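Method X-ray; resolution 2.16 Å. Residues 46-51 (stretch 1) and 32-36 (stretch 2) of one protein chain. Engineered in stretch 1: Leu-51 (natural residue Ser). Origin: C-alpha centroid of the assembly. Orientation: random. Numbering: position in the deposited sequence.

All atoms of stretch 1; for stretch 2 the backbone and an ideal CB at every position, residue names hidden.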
# COMPACT_ATOMS: atom_id res chain seq x y z
N TYR A 46 -4.07 7.05 -3.90
CA TYR A 46 -3.80 6.10 -2.83
C TYR A 46 -2.74 5.10 -3.19
O TYR A 46 -2.73 4.53 -4.28
CB TYR A 46 -5.09 5.39 -2.44
CG TYR A 46 -5.85 6.14 -1.38
CD1 TYR A 46 -6.71 7.19 -1.72
CD2 TYR A 46 -5.67 5.85 -0.03
CE1 TYR A 46 -7.41 7.89 -0.75
CE2 TYR A 46 -6.37 6.55 0.95
CZ TYR A 46 -7.24 7.57 0.59
OH TYR A 46 -7.86 8.26 1.58
N PHE A 47 -1.83 4.89 -2.25
CA PHE A 47 -0.70 3.99 -2.39
C PHE A 47 -0.70 2.97 -1.26
O PHE A 47 -0.89 3.34 -0.12
CB PHE A 47 0.61 4.81 -2.43
CG PHE A 47 0.62 5.72 -3.65
CD1 PHE A 47 1.14 5.28 -4.85
CD2 PHE A 47 0.01 6.97 -3.61
CE1 PHE A 47 1.06 6.07 -6.00
CE2 PHE A 47 -0.05 7.77 -4.75
CZ PHE A 47 0.49 7.32 -5.94
N ILE A 48 -0.53 1.67 -1.60
CA ILE A 48 -0.51 0.54 -0.66
C ILE A 48 0.94 0.16 -0.31
O ILE A 48 1.74 -0.07 -1.23
CB ILE A 48 -1.27 -0.69 -1.22
CG1 ILE A 48 -2.69 -0.33 -1.68
CG2 ILE A 48 -1.34 -1.82 -0.20
CD1 ILE A 48 -3.44 -1.47 -2.34
N PRO A 49 1.27 0.00 0.98
CA PRO A 49 2.61 -0.51 1.30
C PRO A 49 2.67 -2.01 1.00
O PRO A 49 1.69 -2.72 1.16
CB PRO A 49 2.78 -0.18 2.79
CG PRO A 49 1.37 -0.14 3.32
CD PRO A 49 0.45 0.19 2.19
N LEU A 50 3.81 -2.47 0.50
CA LEU A 50 4.05 -3.85 0.11
C LEU A 50 5.05 -4.45 1.10
O LEU A 50 6.07 -3.81 1.40
CB LEU A 50 4.64 -3.85 -1.33
CG LEU A 50 5.15 -5.18 -1.94
CD1 LEU A 50 4.72 -5.32 -3.39
CD2 LEU A 50 6.69 -5.22 -1.89
N LEU A 51 4.76 -5.67 1.60
CA LEU A 51 5.66 -6.44 2.46
C LEU A 51 6.11 -7.70 1.71
O LEU A 51 5.25 -8.42 1.19
CB LEU A 51 5.01 -6.85 3.80
CG LEU A 51 4.55 -5.74 4.75
CD1 LEU A 51 4.08 -6.34 6.07
CD2 LEU A 51 5.68 -4.72 5.03
N UNK A 32 9.88 2.08 3.26
CA UNK A 32 8.70 1.36 2.81
C UNK A 32 8.50 1.45 1.30
O UNK A 32 8.67 2.52 0.72
CB UNK A 32 7.46 1.90 3.53
N UNK A 33 8.15 0.34 0.67
CA UNK A 33 7.84 0.34 -0.76
C UNK A 33 6.34 0.35 -0.89
O UNK A 33 5.64 -0.40 -0.21
CB UNK A 33 8.45 -0.86 -1.48
N UNK A 34 5.87 1.28 -1.70
CA UNK A 34 4.47 1.53 -1.95
C UNK A 34 4.18 1.21 -3.40
O UNK A 34 5.07 1.29 -4.25
CB UNK A 34 4.09 2.97 -1.61
N UNK A 35 2.92 0.88 -3.68
CA UNK A 35 2.43 0.63 -5.03
C UNK A 35 1.20 1.49 -5.25
O UNK A 35 0.37 1.64 -4.35
CB UNK A 35 2.11 -0.85 -5.25
N UNK A 36 1.10 2.05 -6.45
CA UNK A 36 -0.03 2.88 -6.81
C UNK A 36 -0.07 3.28 -8.27
O UNK A 36 0.88 3.01 -9.01
CB UNK A 36 -0.03 4.14 -5.94

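Stretch 1 runs as a strand, and stretch 2 lies beside it in antiparallel register, so successive side chains should alternate between the faces that carry Ile-48 and Leu-50 on one side and Pro-49 on the other.

At position 32 the CA-to-CB bond points sideways, and the ideal CB is 5.2 Å from Pro-49 CB, so stretch 1 asks little and many small or polar residues would serve. The deposited residue is Ser-32, which makes no contact here.

Position 33 turns its CB to the face of Leu-50, with the ideal CB 4.7 Å from Leu-50 CD2. Its carbonyl accepts a hydrogen bond from the backbone, Leu-50 N to the O of position 33 at 2.9 Å, whatever the side chain. Stretch 1 offers a leucine methyl and no polar side-chain partner, so a beta-branched or modest aliphatic residue would fit. Thr-33 is found; its OG1 lies 3.9 Å from Leu-50 CD2 and is buried without a partner. A water also links the strands, donating to Leu-50 O (2.7 Å from the water O) and accepting from Thr-33 N (3.0 Å from the water O).

Position 34 shares the face of Pro-49. The ideal CB is 4.0 Å from Phe-47 CB and 4.8 Å from Pro-49 CA. Stretch 1 offers apolar surface on this face, the ring of Pro-49 and the CB of Phe-47, so packing is the natural answer. A long aliphatic or a flat aromatic would suit. Tyr-34, with chi1 in m, carries its ring across the strand of stretch 1: Pro-49 CB stands over one face, 4.2 Å from the ring centroid, in a CH-pi contact, while Tyr-34 CD2 packs 3.9 Å from Phe-47 CB.

Position 35 returns to the face of Ile-48 and Leu-50. Its backbone is fixed by a pair of hydrogen bonds, its N to Ile-48 O and Ile-48 N to its O, both 2.9 Å. The extended backbone and the aliphatic neighbours favour valine, isoleucine or leucine. Val-35 is deposited, and its CG2 meets Leu-50 CD1 at 4.1 Å.

Position 36 is the strictest. Its CB would point toward stretch 1, only 2.0 Å from Phe-47 CD1, a clash, and 3.2 Å from Tyr-46 O. The backbone is fully extended (phi/psi -172/175). The Phe-47 ring already fills the place of a CB, so glycine alone fits this arrangement. Gly-36 lets Phe-47 CD1 come within 3.3 Å of its CA.

Stretch 2 (32-36) STYVG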
# COMPACT_ATOMS: atom_id res chain seq x y z
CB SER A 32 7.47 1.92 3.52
OG SER A 32 7.45 1.59 4.90
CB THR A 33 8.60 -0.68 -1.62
OG1 THR A 33 7.70 -1.50 -2.38
CG2 THR A 33 9.58 -1.50 -0.84
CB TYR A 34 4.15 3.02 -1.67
CG TYR A 34 4.01 3.33 -0.20
CD1 TYR A 34 5.11 3.65 0.58
CD2 TYR A 34 2.77 3.26 0.42
CE1 TYR A 34 4.99 3.90 1.95
CE2 TYR A 34 2.63 3.52 1.78
CZ TYR A 34 3.74 3.84 2.54
OH TYR A 34 3.58 4.08 3.88
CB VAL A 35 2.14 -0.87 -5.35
CG1 VAL A 35 2.01 -1.06 -6.86
CG2 VAL A 35 3.22 -1.80 -4.78
O HOH W 1 7.20 -1.75 2.67
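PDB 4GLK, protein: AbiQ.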